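Local coordinates for glycoprotein (Chandipura virus, PDB 5MDM), which probably attaches the virus to host receptors and, when endosomal acid reshapes its trimer, drives fusion of the viral and endosomal membranes, at residues G35-A49 and G179-K193. Sequence-based numbering, arbitrary orientation.
Sequences GLQEESFLSSTPIGA and GQSFTPLTVTVAYDK. With SO4 (sulfate ion), chain G.
Opposite Ser181, strand 36-49 presents two residues instead of one: Ile47 N donates to Ser181 O (2.8 Å), whereas Ser181 N returns its bond to Gly48 O (2.9 Å). These two bonds mark an irregularity of the beta-bulge kind, at which Gly48 takes a positive phi of 149°, a region that glycine enters readily. From there to Gln37 the antiparallel pairing with 180-192 keeps its register, and main-chain bonds join alternate pairs, the one from Leu185 N to Ser43 O being weak.

The pair shows how one ribbon serves two faces. On the buried face, CG of Phe41 sits between the backbone N and the carbonyl carbon (chi1 61°), which lays the ring beside Val187. CB of Val187 is 4.0 Å from the Phe41 ring centroid, over one face, while CG2 of Val189 meets the ring edge in plane. Val187 and Val189 also touch Phe204 of strand 202-205. Further along, Tyr191 offers a ring face to Gln37 CB, 4.1 Å from the centroid.

Across the other face, OG of Ser40 and OG1 of Thr188 share a hydrogen bond (2.8 Å). Nearer the bulge, Pro46 CB sits over the Phe182 ring, 4.2 Å from its centroid; Arg225 adds a cation-pi contact to that ring and a hydrogen bond to Ser44 OG. Thr186 N, directed off the pair, and Thr186 OG1 bind a sulfate ion probably picked up from the crystallisation solution.

Separated by 129 residues that hold the fusion domain, these two strands form part of the pleckstrin-homology-like domain known from vesiculovirus G, into which the fusion domain is inserted.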
ATOM      1  N   GLY A  35      10.820 -35.473 -21.127  1.00149.12           N
ATOM      2  CA  GLY A  35      11.442 -34.719 -22.196  1.00152.34           C
ATOM      3  C   GLY A  35      11.972 -33.367 -21.771  1.00155.27           C
ATOM      4  O   GLY A  35      12.518 -32.630 -22.587  1.00155.07           O
ATOM      5  N   LEU A  36      11.817 -33.037 -20.494  1.00126.72           N
ATOM      6  CA  LEU A  36      12.221 -31.722 -20.006  1.00124.29           C
ATOM      7  C   LEU A  36      13.633 -31.696 -19.435  1.00109.15           C
ATOM      8  O   LEU A  36      14.027 -32.556 -18.648  1.00106.09           O
ATOM      9  CB  LEU A  36      11.207 -31.160 -19.002  1.00130.51           C
ATOM     10  CG  LEU A  36      10.169 -30.185 -19.582  1.00129.18           C
ATOM     11  CD1 LEU A  36      10.832 -28.901 -20.052  1.00123.18           C
ATOM     12  CD2 LEU A  36       9.379 -30.811 -20.723  1.00130.20           C
ATOM     13  N   GLN A  37      14.385 -30.692 -19.865  1.00102.05           N
ATOM     14  CA  GLN A  37      15.746 -30.461 -19.421  1.00 99.76           C
ATOM     15  C   GLN A  37      15.803 -29.065 -18.822  1.00 91.38           C
ATOM     16  O   GLN A  37      15.151 -28.148 -19.320  1.00 90.17           O
ATOM     17  CB  GLN A  37      16.695 -30.546 -20.617  1.00105.88           C
ATOM     18  CG  GLN A  37      18.129 -30.165 -20.313  1.00104.86           C
ATOM     19  CD  GLN A  37      18.825 -31.194 -19.455  1.00114.77           C
ATOM     20  OE1 GLN A  37      18.924 -32.366 -19.830  1.00121.70           O
ATOM     21  NE2 GLN A  37      19.306 -30.767 -18.292  1.00111.47           N
ATOM     22  N   GLU A  38      16.567 -28.899 -17.750  1.00 85.25           N
ATOM     23  CA  GLU A  38      16.728 -27.583 -17.147  1.00 71.06           C
ATOM     24  C   GLU A  38      18.178 -27.111 -17.164  1.00 75.56           C
ATOM     25  O   GLU A  38      19.105 -27.904 -17.031  1.00 84.28           O
ATOM     26  CB  GLU A  38      16.194 -27.567 -15.721  1.00 67.03           C
ATOM     27  CG  GLU A  38      14.688 -27.497 -15.623  1.00 79.26           C
ATOM     28  CD  GLU A  38      14.209 -27.382 -14.190  1.00 97.72           C
ATOM     29  OE1 GLU A  38      12.986 -27.264 -13.977  1.00104.94           O
ATOM     30  OE2 GLU A  38      15.058 -27.408 -13.273  1.00110.93           O
ATOM     31  N   GLU A  39      18.357 -25.809 -17.344  1.00 74.82           N
ATOM     32  CA  GLU A  39      19.669 -25.184 -17.301  1.00 77.60           C
ATOM     33  C   GLU A  39      19.520 -23.801 -16.694  1.00 82.55           C
ATOM     34  O   GLU A  39      18.584 -23.066 -17.022  1.00 84.99           O
ATOM     35  CB  GLU A  39      20.268 -25.059 -18.700  1.00 79.68           C
ATOM     36  CG  GLU A  39      20.803 -26.347 -19.289  1.00 86.94           C
ATOM     37  CD  GLU A  39      21.369 -26.148 -20.681  1.00100.03           C
ATOM     38  OE1 GLU A  39      22.084 -25.148 -20.896  1.00103.39           O
ATOM     39  OE2 GLU A  39      21.090 -26.985 -21.563  1.00111.58           O
ATOM     40  N   SER A  40      20.447 -23.445 -15.813  1.00 74.02           N
ATOM     41  CA  SER A  40      20.378 -22.166 -15.125  1.00 64.68           C
ATOM     42  C   SER A  40      21.535 -21.254 -15.508  1.00 65.88           C
ATOM     43  O   SER A  40      22.615 -21.717 -15.879  1.00 78.81           O
ATOM     44  CB  SER A  40      20.370 -22.379 -13.614  1.00 72.44           C
ATOM     45  OG  SER A  40      19.304 -23.222 -13.222  1.00 77.68           O
ATOM     46  N   PHE A  41      21.298 -19.952 -15.420  1.00 55.64           N
ATOM     47  CA  PHE A  41      22.351 -18.970 -15.639  1.00 66.02           C
ATOM     48  C   PHE A  41      22.272 -17.848 -14.604  1.00 74.85           C
ATOM     49  O   PHE A  41      21.184 -17.496 -14.141  1.00 75.31           O
ATOM     50  CB  PHE A  41      22.299 -18.418 -17.068  1.00 55.26           C
ATOM     51  CG  PHE A  41      21.022 -17.714 -17.406  1.00 58.54           C
ATOM     52  CD1 PHE A  41      20.920 -16.334 -17.279  1.00 69.83           C
ATOM     53  CD2 PHE A  41      19.921 -18.428 -17.863  1.00 63.66           C
ATOM     54  CE1 PHE A  41      19.734 -15.673 -17.595  1.00 72.53           C
ATOM     55  CE2 PHE A  41      18.724 -17.775 -18.179  1.00 65.76           C
ATOM     56  CZ  PHE A  41      18.635 -16.396 -18.046  1.00 64.90           C
ATOM     57  N   LEU A  42      23.430 -17.308 -14.226  1.00 69.98           N
ATOM     58  CA  LEU A  42      23.470 -16.201 -13.277  1.00 61.05           C
ATOM     59  C   LEU A  42      22.864 -14.965 -13.908  1.00 57.97           C
ATOM     60  O   LEU A  42      23.179 -14.619 -15.045  1.00 69.83           O
ATOM     61  CB  LEU A  42      24.895 -15.904 -12.844  1.00 55.88           C
ATOM     62  CG  LEU A  42      25.085 -14.762 -11.853  1.00 56.25           C
ATOM     63  CD1 LEU A  42      24.309 -15.009 -10.577  1.00 55.39           C
ATOM     64  CD2 LEU A  42      26.547 -14.618 -11.542  1.00 74.75           C
ATOM     65  N   SER A  43      21.986 -14.300 -13.174  1.00 56.20           N
ATOM     66  CA  SER A  43      21.299 -13.148 -13.729  1.00 65.94           C
ATOM     67  C   SER A  43      21.146 -12.021 -12.714  1.00 67.87           C
ATOM     68  O   SER A  43      21.670 -12.074 -11.600  1.00 63.44           O
ATOM     69  CB  SER A  43      19.935 -13.560 -14.295  1.00 66.05           C
ATOM     70  OG  SER A  43      19.225 -12.450 -14.812  1.00 69.00           O
ATOM     71  N   SER A  44      20.420 -10.997 -13.123  1.00 69.44           N
ATOM     72  CA  SER A  44      20.254  -9.808 -12.323  1.00 64.75           C
ATOM     73  C   SER A  44      18.852  -9.301 -12.606  1.00 66.98           C
ATOM     74  O   SER A  44      18.381  -9.385 -13.739  1.00 67.89           O
ATOM     75  CB  SER A  44      21.305  -8.778 -12.735  1.00 57.40           C
ATOM     76  OG  SER A  44      21.140  -7.557 -12.044  1.00 88.11           O
ATOM     77  N   THR A  45      18.172  -8.796 -11.586  1.00 61.99           N
ATOM     78  CA  THR A  45      16.828  -8.270 -11.795  1.00 59.86           C
ATOM     79  C   THR A  45      16.601  -6.997 -10.990  1.00 60.73           C
ATOM     80  O   THR A  45      17.036  -6.896  -9.842  1.00 59.77           O
ATOM     81  CB  THR A  45      15.730  -9.335 -11.504  1.00 60.93           C
ATOM     82  OG1 THR A  45      14.540  -9.003 -12.224  1.00 65.52           O
ATOM     83  CG2 THR A  45      15.414  -9.438 -10.022  1.00 55.42           C
ATOM     84  N   PRO A  46      15.941  -6.003 -11.605  1.00 65.53           N
ATOM     85  CA  PRO A  46      15.678  -4.721 -10.942  1.00 69.15           C
ATOM     86  C   PRO A  46      14.653  -4.869  -9.821  1.00 68.58           C
ATOM     87  O   PRO A  46      13.583  -5.431 -10.029  1.00 63.55           O
ATOM     88  CB  PRO A  46      15.126  -3.857 -12.072  1.00 68.63           C
ATOM     89  CG  PRO A  46      14.553  -4.824 -13.029  1.00 72.83           C
ATOM     90  CD  PRO A  46      15.436  -6.020 -12.985  1.00 65.91           C
ATOM     91  N   ILE A  47      14.988  -4.370  -8.637  1.00 65.67           N
ATOM     92  CA  ILE A  47      14.146  -4.559  -7.465  1.00 65.77           C
ATOM     93  C   ILE A  47      13.544  -3.264  -6.950  1.00 71.33           C
ATOM     94  O   ILE A  47      12.938  -3.241  -5.878  1.00 79.59           O
ATOM     95  CB  ILE A  47      14.943  -5.166  -6.326  1.00 60.03           C
ATOM     96  CG1 ILE A  47      16.029  -4.186  -5.876  1.00 61.65           C
ATOM     97  CG2 ILE A  47      15.540  -6.463  -6.772  1.00 62.88           C
ATOM     98  CD1 ILE A  47      16.887  -4.712  -4.766  1.00 65.07           C
ATOM     99  N   GLY A  48      13.718  -2.186  -7.700  1.00 71.68           N
ATOM    100  CA  GLY A  48      13.132  -0.920  -7.312  1.00 80.02           C
ATOM    101  C   GLY A  48      13.937   0.286  -7.734  1.00 88.09           C
ATOM    102  O   GLY A  48      15.158   0.216  -7.916  1.00 87.95           O
ATOM    103  N   ALA A  49      13.239   1.404  -7.894  1.00 89.35           N
ATOM    104  CA  ALA A  49      13.891   2.660  -8.206  1.00 90.03           C
ATOM    105  C   ALA A  49      14.392   3.285  -6.923  1.00 99.01           C
ATOM    106  O   ALA A  49      13.631   3.510  -5.988  1.00111.79           O
ATOM    107  CB  ALA A  49      12.936   3.595  -8.904  1.00 91.63           C
ATOM    108  N   GLY A 179      18.789   4.493 -12.600  1.00 91.02           N
ATOM    109  CA  GLY A 179      18.055   4.911 -11.426  1.00 96.74           C
ATOM    110  C   GLY A 179      17.400   3.724 -10.753  1.00 91.00           C
ATOM    111  O   GLY A 179      16.385   3.863 -10.075  1.00 86.49           O
ATOM    112  N   GLN A 180      17.994   2.552 -10.935  1.00 91.08           N
ATOM    113  CA  GLN A 180      17.380   1.308 -10.500  1.00 80.52           C
ATOM    114  C   GLN A 180      18.378   0.414  -9.769  1.00 85.26           C
ATOM    115  O   GLN A 180      19.527   0.267 -10.195  1.00 93.01           O
ATOM    116  CB  GLN A 180      16.824   0.571 -11.717  1.00 69.66           C
ATOM    117  CG  GLN A 180      15.724  -0.403 -11.396  1.00 87.98           C
ATOM    118  CD  GLN A 180      14.399   0.286 -11.183  1.00103.23           C
ATOM    119  OE1 GLN A 180      14.260   1.485 -11.451  1.00102.31           O
ATOM    120  NE2 GLN A 180      13.412  -0.464 -10.700  1.00103.46           N
ATOM    121  N   SER A 181      17.935  -0.184  -8.669  1.00 81.13           N
ATOM    122  CA  SER A 181      18.752  -1.152  -7.948  1.00 75.31           C
ATOM    123  C   SER A 181      18.462  -2.568  -8.430  1.00 77.83           C
ATOM    124  O   SER A 181      17.342  -2.878  -8.830  1.00 82.07           O
ATOM    125  CB  SER A 181      18.500  -1.052  -6.450  1.00 68.37           C
ATOM    126  OG  SER A 181      18.783   0.254  -5.991  1.00 81.26           O
ATOM    127  N   PHE A 182      19.474  -3.425  -8.390  1.00 71.59           N
ATOM    128  CA  PHE A 182      19.324  -4.794  -8.867  1.00 56.58           C
ATOM    129  C   PHE A 182      19.626  -5.821  -7.789  1.00 61.92           C
ATOM    130  O   PHE A 182      20.024  -5.477  -6.674  1.00 75.53           O
ATOM    131  CB  PHE A 182      20.216  -5.036 -10.077  1.00 51.91           C
ATOM    132  CG  PHE A 182      19.747  -4.347 -11.314  1.00 54.12           C
ATOM    133  CD1 PHE A 182      19.939  -2.986 -11.479  1.00 52.92           C
ATOM    134  CD2 PHE A 182      19.106  -5.058 -12.314  1.00 55.06           C
ATOM    135  CE1 PHE A 182      19.507  -2.343 -12.622  1.00 63.22           C
ATOM    136  CE2 PHE A 182      18.668  -4.424 -13.460  1.00 72.74           C
ATOM    137  CZ  PHE A 182      18.870  -3.061 -13.614  1.00 76.46           C
ATOM    138  N   THR A 183      19.411  -7.086  -8.125  1.00 67.14           N
ATOM    139  CA  THR A 183      19.847  -8.182  -7.274  1.00 72.02           C
ATOM    140  C   THR A 183      20.242  -9.387  -8.115  1.00 71.26           C
ATOM    141  O   THR A 183      19.637  -9.657  -9.158  1.00 77.07           O
ATOM    142  CB  THR A 183      18.775  -8.605  -6.256  1.00 72.11           C
ATOM    143  OG1 THR A 183      19.332  -9.582  -5.369  1.00 84.53           O
ATOM    144  CG2 THR A 183      17.573  -9.220  -6.956  1.00 64.71           C
ATOM    145  N   PRO A 184      21.278 -10.107  -7.672  1.00 58.10           N
ATOM    146  CA  PRO A 184      21.658 -11.343  -8.354  1.00 53.83           C
ATOM    147  C   PRO A 184      20.546 -12.378  -8.228  1.00 64.17           C
ATOM    148  O   PRO A 184      19.774 -12.380  -7.269  1.00 64.90           O
ATOM    149  CB  PRO A 184      22.922 -11.787  -7.609  1.00 56.55           C
ATOM    150  CG  PRO A 184      22.885 -11.074  -6.313  1.00 56.74           C
ATOM    151  CD  PRO A 184      22.190  -9.776  -6.571  1.00 56.44           C
ATOM    152  N   LEU A 185      20.474 -13.264  -9.205  1.00 63.12           N
ATOM    153  CA  LEU A 185      19.325 -14.125  -9.344  1.00 52.35           C
ATOM    154  C   LEU A 185      19.725 -15.290 -10.225  1.00 56.71           C
ATOM    155  O   LEU A 185      20.289 -15.097 -11.296  1.00 68.37           O
ATOM    156  CB  LEU A 185      18.213 -13.329 -10.023  1.00 56.13           C
ATOM    157  CG  LEU A 185      16.853 -13.980 -10.215  1.00 61.69           C
ATOM    158  CD1 LEU A 185      16.239 -14.245  -8.864  1.00 77.14           C
ATOM    159  CD2 LEU A 185      15.962 -13.076 -11.034  1.00 52.51           C
ATOM    160  N   THR A 186      19.466 -16.506  -9.774  1.00 58.13           N
ATOM    161  CA  THR A 186      19.605 -17.647 -10.660  1.00 56.59           C
ATOM    162  C   THR A 186      18.320 -17.763 -11.466  1.00 67.85           C
ATOM    163  O   THR A 186      17.225 -17.890 -10.901  1.00 70.46           O
ATOM    164  CB  THR A 186      19.855 -18.950  -9.895  1.00 58.15           C
ATOM    165  OG1 THR A 186      21.127 -18.883  -9.248  1.00 60.49           O
ATOM    166  CG2 THR A 186      19.854 -20.130 -10.842  1.00 55.67           C
ATOM    167  N   VAL A 187      18.454 -17.678 -12.784  1.00 66.53           N
ATOM    168  CA  VAL A 187      17.328 -17.899 -13.676  1.00 62.63           C
ATOM    169  C   VAL A 187      17.500 -19.261 -14.322  1.00 64.42           C
ATOM    170  O   VAL A 187      18.575 -19.591 -14.804  1.00 69.26           O
ATOM    171  CB  VAL A 187      17.220 -16.808 -14.750  1.00 58.13           C
ATOM    172  CG1 VAL A 187      16.137 -17.157 -15.751  1.00 55.49           C
ATOM    173  CG2 VAL A 187      16.922 -15.471 -14.102  1.00 66.38           C
ATOM    174  N   THR A 188      16.439 -20.058 -14.304  1.00 65.99           N
ATOM    175  CA  THR A 188      16.479 -21.410 -14.836  1.00 58.68           C
ATOM    176  C   THR A 188      15.654 -21.528 -16.106  1.00 66.41           C
ATOM    177  O   THR A 188      14.519 -21.053 -16.173  1.00 79.13           O
ATOM    178  CB  THR A 188      15.940 -22.414 -13.823  1.00 59.91           C
ATOM    179  OG1 THR A 188      16.743 -22.375 -12.638  1.00 67.93           O
ATOM    180  CG2 THR A 188      15.961 -23.810 -14.407  1.00 65.36           C
ATOM    181  N   VAL A 189      16.240 -22.167 -17.112  1.00 60.94           N
ATOM    182  CA  VAL A 189      15.588 -22.375 -18.392  1.00 62.41           C
ATOM    183  C   VAL A 189      15.128 -23.820 -18.488  1.00 64.62           C
ATOM    184  O   VAL A 189      15.917 -24.735 -18.290  1.00 78.14           O
ATOM    185  CB  VAL A 189      16.565 -22.100 -19.551  1.00 72.55           C
ATOM    186  CG1 VAL A 189      15.918 -22.421 -20.876  1.00 83.85           C
ATOM    187  CG2 VAL A 189      17.031 -20.658 -19.530  1.00 77.76           C
ATOM    188  N   ALA A 190      13.851 -24.026 -18.785  1.00 67.14           N
ATOM    189  CA  ALA A 190      13.328 -25.370 -19.016  1.00 68.44           C
ATOM    190  C   ALA A 190      12.908 -25.533 -20.475  1.00 73.62           C
ATOM    191  O   ALA A 190      12.221 -24.681 -21.037  1.00 81.63           O
ATOM    192  CB  ALA A 190      12.159 -25.656 -18.095  1.00 67.61           C
ATOM    193  N   TYR A 191      13.327 -26.629 -21.089  1.00 69.32           N
ATOM    194  CA  TYR A 191      13.050 -26.834 -22.499  1.00 76.91           C
ATOM    195  C   TYR A 191      12.992 -28.307 -22.849  1.00 93.43           C
ATOM    196  O   TYR A 191      13.509 -29.147 -22.112  1.00 99.80           O
ATOM    197  CB  TYR A 191      14.115 -26.145 -23.348  1.00 73.69           C
ATOM    198  CG  TYR A 191      15.519 -26.664 -23.129  1.00 70.57           C
ATOM    199  CD1 TYR A 191      16.039 -27.676 -23.920  1.00 79.23           C
ATOM    200  CD2 TYR A 191      16.328 -26.127 -22.140  1.00 74.80           C
ATOM    201  CE1 TYR A 191      17.323 -28.141 -23.724  1.00 89.72           C
ATOM    202  CE2 TYR A 191      17.609 -26.587 -21.936  1.00 76.29           C
ATOM    203  CZ  TYR A 191      18.105 -27.591 -22.730  1.00 80.88           C
ATOM    204  OH  TYR A 191      19.385 -28.048 -22.528  1.00 79.41           O
ATOM    205  N   ASP A 192      12.365 -28.616 -23.980  1.00 97.79           N
ATOM    206  CA  ASP A 192      12.255 -29.995 -24.425  1.00110.63           C
ATOM    207  C   ASP A 192      13.629 -30.526 -24.828  1.00113.18           C
ATOM    208  O   ASP A 192      14.267 -30.005 -25.745  1.00105.38           O
ATOM    209  CB  ASP A 192      11.257 -30.114 -25.576  1.00121.20           C
ATOM    210  CG  ASP A 192      10.790 -31.536 -25.793  1.00130.12           C
ATOM    211  OD1 ASP A 192       9.570 -31.736 -25.973  1.00132.08           O
ATOM    212  OD2 ASP A 192      11.640 -32.452 -25.781  1.00135.19           O
ATOM    213  N   LYS A 193      14.074 -31.561 -24.123  1.00119.23           N
ATOM    214  CA  LYS A 193      15.413 -32.123 -24.279  1.00116.40           C
ATOM    215  C   LYS A 193      15.691 -32.583 -25.706  1.00120.79           C
ATOM    216  O   LYS A 193      16.822 -32.514 -26.185  1.00123.37           O
ATOM    217  CB  LYS A 193      15.582 -33.300 -23.317  1.00114.55           C
ATOM    218  CG  LYS A 193      16.981 -33.863 -23.235  1.00114.70           C
ATOM    219  CD  LYS A 193      16.981 -35.221 -22.540  1.00123.40           C
ATOM    220  CE  LYS A 193      16.443 -35.136 -21.117  1.00121.32           C
ATOM    221  NZ  LYS A 193      16.445 -36.472 -20.452  1.00120.58           N
TER
HETATM  222  S   SO4 G 501      18.856 -17.707  -6.046  1.00 69.09           S
HETATM  223  O1  SO4 G 501      19.060 -16.586  -6.959  1.00 80.52           O
HETATM  224  O2  SO4 G 501      17.549 -18.299  -6.267  1.00 62.90           O
HETATM  225  O3  SO4 G 501      19.859 -18.742  -6.277  1.00 77.16           O
HETATM  226  O4  SO4 G 501      18.953 -17.201  -4.684  1.00 70.53           O